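Local coordinates for 5-carboxymethyl-2-hydroxymuconate semialdehyde dehydrogenase (Thermus thermophilus, PDB 2D4E), which probably catalyses the NAD-dependent oxidation of 5-carboxymethyl-2-hydroxymuconate semialdehyde to the corresponding acid, as a member of the aldehyde dehydrogenase family, at residues C[25-30]-C[204-209]; C[304-309]-C[438-443]. All coordinates share one frame; numbering follows the deposited sequence.

How the interactions relate
From the N terminus, the chain leaves helix 12-24 and runs through 25-30, which meets helix 203-214 in interaction 1 and so closes a loop of 173 residues. That contact ties the N-terminal segment to the parallel sheet region of the coenzyme-binding part of the fold. Interaction 2 opens only afterwards: the loop 304-309, which carries Cys-305 beside the nicotinamide, meets strand 438-442 across 128 intervening residues, joining the cysteine loop to the mixed sheet of the second half of the chain. The two loops follow in series, neither nesting nor crossing. The centres of interactions 1 and 2 lie 34 Å apart, on opposite sides of the chain's centre; their nearest atoms are about 15 Å apart.

Interaction 1: C[25-30]-C[204-209]; sequences RPALHF and TATKLA
The extended segment 25-30 passes beside helix 203-214, with the CA atoms of Ala-27 and Thr-206 5.8 Å apart and those of Phe-30 and Ala-209 6.7 Å apart. Thr-206 does the polar work: its OG1 gives a hydrogen bond to the backbone O of Leu-28 at 3.0 Å. The hydroxyl reaches that oxygen at a C=O...O angle of 137°, tilted 22° from the carbonyl plane. With OG1 anti to its own carbonyl carbon (chi1 -80°), the hydroxyl projects from the helix toward the passing chain, while CG2 lies near the backbone of Leu-28. The same OG1 is 3.4 Å from CB of Ala-27, so one threonine side chain meets two successive residues. Gln-226 NE2 is a second hydrogen-bond partner of this hydroxyl.

In the NAD-binding, Rossmann-like part of the aldehyde dehydrogenase fold, helix 203-214 joins the parallel strands 193-196 and 222-224 as a right-handed beta-alpha-beta crossover, and the N-terminal segment lies against its flank. One turn further along, the methyl of Ala-209 touches Phe-30, CB to CB at 3.9 Å. The ring base is close too, CG of Phe-30 standing 4.1 Å from CB of Ala-209, and the ring meets that methyl obliquely. Phe-30 also packs on Leu-224 and meets the ring of Phe-35 edge-to-face.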
loop_
_atom_site.group_PDB
_atom_site.type_symbol
_atom_site.label_atom_id
_atom_site.label_comp_id
_atom_site.label_asym_id
_atom_site.label_seq_id
_atom_site.Cartn_x
_atom_site.Cartn_y
_atom_site.Cartn_z
ATOM N N ARG C 25 45.915 20.997 0.137
ATOM C CA ARG C 25 45.641 19.565 0.165
ATOM C C ARG C 25 44.982 18.945 -1.065
ATOM O O ARG C 25 43.850 19.282 -1.419
ATOM C CB ARG C 25 44.796 19.239 1.403
ATOM C CG ARG C 25 45.464 19.602 2.717
ATOM C CD ARG C 25 46.777 18.838 2.881
ATOM N NE ARG C 25 46.559 17.418 3.151
ATOM C CZ ARG C 25 46.114 16.939 4.311
ATOM N NH1 ARG C 25 45.842 17.768 5.313
ATOM N NH2 ARG C 25 45.934 15.632 4.467
ATOM N N PRO C 26 45.690 18.022 -1.733
ATOM C CA PRO C 26 45.129 17.367 -2.919
ATOM C C PRO C 26 43.906 16.560 -2.484
ATOM O O PRO C 26 43.897 15.987 -1.394
ATOM C CB PRO C 26 46.267 16.463 -3.390
ATOM C CG PRO C 26 47.501 17.189 -2.914
ATOM C CD PRO C 26 47.098 17.637 -1.531
ATOM N N ALA C 27 42.872 16.526 -3.316
ATOM C CA ALA C 27 41.666 15.765 -2.988
ATOM C C ALA C 27 41.940 14.302 -3.334
ATOM O O ALA C 27 42.072 13.951 -4.504
ATOM C CB ALA C 27 40.478 16.293 -3.790
ATOM N N LEU C 28 42.025 13.450 -2.318
ATOM C CA LEU C 28 42.329 12.037 -2.543
ATOM C C LEU C 28 41.126 11.103 -2.588
ATOM O O LEU C 28 40.008 11.475 -2.228
ATOM C CB LEU C 28 43.294 11.540 -1.464
ATOM C CG LEU C 28 44.618 12.301 -1.313
ATOM C CD1 LEU C 28 45.388 11.768 -0.115
ATOM C CD2 LEU C 28 45.431 12.157 -2.583
ATOM N N HIS C 29 41.373 9.879 -3.041
ATOM C CA HIS C 29 40.335 8.862 -3.097
ATOM C C HIS C 29 40.176 8.355 -1.674
ATOM O O HIS C 29 41.033 8.589 -0.823
ATOM C CB HIS C 29 40.766 7.659 -3.949
ATOM C CG HIS C 29 41.338 8.016 -5.284
ATOM N ND1 HIS C 29 40.615 8.672 -6.257
ATOM C CD2 HIS C 29 42.559 7.776 -5.820
ATOM C CE1 HIS C 29 41.365 8.819 -7.336
ATOM N NE2 HIS C 29 42.549 8.284 -7.096
ATOM N N PHE C 30 39.067 7.676 -1.414
ATOM C CA PHE C 30 38.849 7.068 -0.115
ATOM C C PHE C 30 38.519 5.623 -0.463
ATOM O O PHE C 30 37.443 5.326 -0.985
ATOM C CB PHE C 30 37.683 7.697 0.641
ATOM C CG PHE C 30 37.604 7.245 2.069
ATOM C CD1 PHE C 30 38.473 7.772 3.022
ATOM C CD2 PHE C 30 36.717 6.240 2.449
ATOM C CE1 PHE C 30 38.464 7.303 4.335
ATOM C CE2 PHE C 30 36.699 5.760 3.763
ATOM C CZ PHE C 30 37.575 6.294 4.706
ATOM N N THR C 204 34.246 18.801 -2.864
ATOM C CA THR C 204 33.196 18.487 -1.907
ATOM C C THR C 204 33.065 16.986 -1.598
ATOM O O THR C 204 32.754 16.608 -0.470
ATOM C CB THR C 204 31.840 19.021 -2.406
ATOM O OG1 THR C 204 31.934 20.439 -2.606
ATOM C CG2 THR C 204 30.742 18.723 -1.396
ATOM N N ALA C 205 33.298 16.136 -2.595
ATOM C CA ALA C 205 33.188 14.694 -2.399
ATOM C C ALA C 205 34.268 14.171 -1.447
ATOM O O ALA C 205 33.992 13.346 -0.579
ATOM C CB ALA C 205 33.270 13.973 -3.748
ATOM N N THR C 206 35.499 14.640 -1.609
ATOM C CA THR C 206 36.572 14.207 -0.722
ATOM C C THR C 206 36.246 14.665 0.698
ATOM O O THR C 206 36.520 13.956 1.669
ATOM C CB THR C 206 37.932 14.787 -1.164
ATOM O OG1 THR C 206 38.455 14.001 -2.246
ATOM C CG2 THR C 206 38.921 14.791 -0.004
ATOM N N LYS C 207 35.642 15.845 0.813
ATOM C CA LYS C 207 35.257 16.382 2.114
ATOM C C LYS C 207 34.169 15.499 2.735
ATOM O O LYS C 207 34.193 15.201 3.936
ATOM C CB LYS C 207 34.741 17.817 1.959
ATOM C CG LYS C 207 34.339 18.479 3.270
ATOM C CD LYS C 207 35.518 18.608 4.234
ATOM C CE LYS C 207 35.095 19.329 5.504
ATOM N NZ LYS C 207 36.243 19.615 6.405
ATOM N N LEU C 208 33.218 15.083 1.904
ATOM C CA LEU C 208 32.130 14.230 2.341
ATOM C C LEU C 208 32.706 12.923 2.874
ATOM O O LEU C 208 32.254 12.408 3.898
ATOM C CB LEU C 208 31.174 13.950 1.175
ATOM C CG LEU C 208 30.016 12.984 1.454
ATOM C CD1 LEU C 208 29.166 13.516 2.606
ATOM C CD2 LEU C 208 29.172 12.809 0.180
ATOM N N ALA C 209 33.702 12.383 2.180
ATOM C CA ALA C 209 34.330 11.146 2.633
ATOM C C ALA C 209 34.939 11.368 4.020
ATOM O O ALA C 209 34.866 10.493 4.882
ATOM C CB ALA C 209 35.405 10.703 1.658
#

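Interaction 2: C[304-309]-C[438-443]; sequences RCTASS and AAYVFT. With NAD (nicotinamide-adenine-dinucleotide), chain K.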
loop_
_atom_site.group_PDB
_atom_site.type_symbol
_atom_site.label_atom_id
_atom_site.label_comp_id
_atom_site.label_asym_id
_atom_site.label_seq_id
_atom_site.Cartn_x
_atom_site.Cartn_y
_atom_site.Cartn_z
ATOM N N ARG C 304 20.440 24.117 -13.776
ATOM C CA ARG C 304 19.528 23.264 -13.026
ATOM C C ARG C 304 18.813 22.346 -14.017
ATOM O O ARG C 304 18.286 22.803 -15.033
ATOM C CB ARG C 304 18.518 24.132 -12.276
ATOM C CG ARG C 304 17.537 23.353 -11.422
ATOM C CD ARG C 304 17.699 23.675 -9.950
ATOM N NE ARG C 304 17.226 25.014 -9.602
ATOM C CZ ARG C 304 17.391 25.563 -8.401
ATOM N NH1 ARG C 304 18.018 24.886 -7.447
ATOM N NH2 ARG C 304 16.941 26.785 -8.153
ATOM N N CYS C 305 18.803 21.050 -13.726
ATOM C CA CYS C 305 18.173 20.080 -14.614
ATOM C C CYS C 305 16.686 20.301 -14.810
ATOM O O CYS C 305 16.155 20.035 -15.886
ATOM C CB CYS C 305 18.391 18.662 -14.090
ATOM S SG CYS C 305 17.622 18.305 -12.481
ATOM N N THR C 306 16.016 20.774 -13.766
ATOM C CA THR C 306 14.577 21.014 -13.804
ATOM C C THR C 306 14.227 22.433 -14.249
ATOM O O THR C 306 13.080 22.870 -14.119
ATOM C CB THR C 306 13.964 20.796 -12.419
ATOM O OG1 THR C 306 14.623 21.656 -11.478
ATOM C CG2 THR C 306 14.134 19.338 -11.976
ATOM N N ALA C 307 15.209 23.156 -14.772
ATOM C CA ALA C 307 14.971 24.520 -15.219
ATOM C C ALA C 307 13.911 24.577 -16.323
ATOM O O ALA C 307 13.865 23.709 -17.199
ATOM C CB ALA C 307 16.279 25.135 -15.712
ATOM N N SER C 308 13.047 25.587 -16.269
ATOM C CA SER C 308 12.016 25.758 -17.292
ATOM C C SER C 308 12.639 26.579 -18.424
ATOM O O SER C 308 12.413 27.786 -18.536
ATOM C CB SER C 308 10.789 26.479 -16.705
ATOM O OG SER C 308 11.165 27.619 -15.951
ATOM N N SER C 309 13.437 25.909 -19.250
ATOM C CA SER C 309 14.136 26.542 -20.360
ATOM C C SER C 309 13.236 26.914 -21.539
ATOM O O SER C 309 13.653 27.631 -22.450
ATOM C CB SER C 309 15.279 25.636 -20.823
ATOM O OG SER C 309 14.835 24.299 -20.953
ATOM N N ALA C 438 10.436 17.658 -15.997
ATOM C CA ALA C 438 9.404 18.422 -15.305
ATOM C C ALA C 438 8.560 19.277 -16.251
ATOM O O ALA C 438 8.845 19.385 -17.441
ATOM C CB ALA C 438 10.038 19.306 -14.244
ATOM N N ALA C 439 7.516 19.883 -15.702
ATOM C CA ALA C 439 6.631 20.759 -16.458
ATOM C C ALA C 439 5.966 21.664 -15.428
ATOM O O ALA C 439 5.734 21.246 -14.296
ATOM C CB ALA C 439 5.584 19.946 -17.215
ATOM N N TYR C 440 5.684 22.904 -15.817
ATOM C CA TYR C 440 5.055 23.876 -14.926
ATOM C C TYR C 440 3.837 24.493 -15.613
ATOM O O TYR C 440 3.928 24.996 -16.742
ATOM C CB TYR C 440 6.058 24.969 -14.551
ATOM C CG TYR C 440 7.355 24.419 -13.995
ATOM C CD1 TYR C 440 8.338 23.909 -14.842
ATOM C CD2 TYR C 440 7.578 24.366 -12.616
ATOM C CE1 TYR C 440 9.510 23.359 -14.337
ATOM C CE2 TYR C 440 8.750 23.814 -12.094
ATOM C CZ TYR C 440 9.710 23.312 -12.959
ATOM O OH TYR C 440 10.866 22.756 -12.454
ATOM N N VAL C 441 2.697 24.459 -14.934
ATOM C CA VAL C 441 1.475 24.988 -15.507
ATOM C C VAL C 441 0.887 26.110 -14.669
ATOM O O VAL C 441 0.647 25.951 -13.473
ATOM C CB VAL C 441 0.421 23.886 -15.653
ATOM C CG1 VAL C 441 -0.791 24.420 -16.404
ATOM C CG2 VAL C 441 1.030 22.680 -16.367
ATOM N N PHE C 442 0.660 27.248 -15.313
ATOM C CA PHE C 442 0.091 28.398 -14.642
ATOM C C PHE C 442 -1.256 28.758 -15.261
ATOM O O PHE C 442 -1.334 29.285 -16.372
ATOM C CB PHE C 442 1.066 29.575 -14.710
ATOM C CG PHE C 442 2.394 29.293 -14.063
ATOM C CD1 PHE C 442 3.413 28.665 -14.773
ATOM C CD2 PHE C 442 2.611 29.611 -12.722
ATOM C CE1 PHE C 442 4.631 28.356 -14.157
ATOM C CE2 PHE C 442 3.825 29.304 -12.096
ATOM C CZ PHE C 442 4.836 28.676 -12.814
ATOM N N THR C 443 -2.315 28.447 -14.526
ATOM C CA THR C 443 -3.685 28.714 -14.944
ATOM C C THR C 443 -4.529 28.583 -13.681
ATOM O O THR C 443 -4.180 27.816 -12.780
ATOM C CB THR C 443 -4.168 27.676 -15.985
ATOM O OG1 THR C 443 -5.445 28.069 -16.499
ATOM C CG2 THR C 443 -4.295 26.282 -15.341
HETATM P PA NAD K . 28.030 14.283 -17.574
HETATM O O1A NAD K . 29.109 14.314 -18.555
HETATM O O2A NAD K . 27.019 13.259 -17.891
HETATM O O5B NAD K . 28.528 13.978 -16.060
HETATM C C5B NAD K . 27.861 13.083 -15.109
HETATM C C4B NAD K . 28.877 12.070 -14.629
HETATM O O4B NAD K . 29.104 11.221 -15.776
HETATM C C3B NAD K . 30.276 12.655 -14.291
HETATM O O3B NAD K . 30.681 12.270 -12.961
HETATM C C2B NAD K . 31.160 12.079 -15.410
HETATM O O2B NAD K . 32.529 11.863 -15.001
HETATM C C1B NAD K . 30.419 10.804 -15.759
HETATM N N9A NAD K . 30.748 10.316 -17.086
HETATM C C8A NAD K . 30.938 11.021 -18.261
HETATM N N7A NAD K . 31.239 10.238 -19.323
HETATM C C5A NAD K . 31.234 8.957 -18.770
HETATM C C6A NAD K . 31.480 7.657 -19.353
HETATM N N6A NAD K . 31.783 7.481 -20.642
HETATM N N1A NAD K . 31.390 6.570 -18.497
HETATM C C2A NAD K . 31.077 6.761 -17.154
HETATM N N3A NAD K . 30.840 7.908 -16.535
HETATM C C4A NAD K . 30.930 8.981 -17.391
HETATM O O3 NAD K . 27.435 15.682 -17.514
HETATM P PN NAD K . 27.254 16.868 -16.477
HETATM O O1N NAD K . 27.817 18.062 -17.140
HETATM O O2N NAD K . 27.865 16.486 -15.192
HETATM O O5D NAD K . 25.711 16.849 -16.599
HETATM C C5D NAD K . 24.807 17.894 -16.327
HETATM C C4D NAD K . 23.583 17.140 -16.742
HETATM O O4D NAD K . 23.022 16.372 -15.654
HETATM C C3D NAD K . 22.473 17.943 -17.405
HETATM O O3D NAD K . 22.024 17.358 -18.643
HETATM C C2D NAD K . 21.421 17.958 -16.298
HETATM O O2D NAD K . 20.102 18.150 -16.850
HETATM C C1D NAD K . 21.647 16.612 -15.646
HETATM N N1N NAD K . 21.115 16.530 -14.276
HETATM C C2N NAD K . 19.960 15.766 -14.193
HETATM C C3N NAD K . 19.389 15.653 -12.934
HETATM C C7N NAD K . 18.108 14.863 -12.709
HETATM O O7N NAD K . 17.660 14.798 -11.578
HETATM N N7N NAD K . 17.493 14.265 -13.744
HETATM C C4N NAD K . 19.979 16.312 -11.760
HETATM C C5N NAD K . 21.167 17.062 -12.001
HETATM C C6N NAD K . 21.785 17.217 -13.212
#
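Thr-306, in the loop 304-309, and Tyr-440, on strand 438-442, make the main link; the loop opens with a type I beta turn from Arg-304 to Ala-307, closed by the backbone hydrogen bond from Ala-307 N to Arg-304 O. Within that turn Cys-305 faces the coenzyme, its SG 3.2 Å from C4N of NAD, the nicotinamide carbon that takes up hydride. Its position matches the family's catalytic cysteine, so it is probably the nucleophile. Next, the carbonyl of Thr-306 turns to strand 438-442 and accepts a hydrogen bond from the phenol of Tyr-440, OH to O 2.8 Å. This oxygen lies at the ring's edge, near its plane; the C=O...O angle at the carbonyl of Thr-306 is 142°, with the phenol oxygen 20° from the carbonyl plane. The side chains of Thr-306 and Tyr-440 cross at about a right angle, CB of Thr-306 lying 3.7 Å from the hydroxyl oxygen of Tyr-440. Asn-467 ND2 bonds to the same hydroxyl, so two partners fix the end of the tyrosine. Ser-308, centre of an inverse gamma turn, brings CB to 4.0 Å from CD1 of Tyr-440, meeting the ring obliquely. A phenylalanine in place of Tyr-440 would probably keep this ring contact but leave the carbonyl of Thr-306 and the amide of Asn-467 without their shared hydroxyl partner. Around the contact, Gln-296 of helix 286-298 touches both Ser-308 and Tyr-440, and strand 438-442 runs between the parallel strands 277-280 and 460-463, where Tyr-462 meets the Tyr-440 ring.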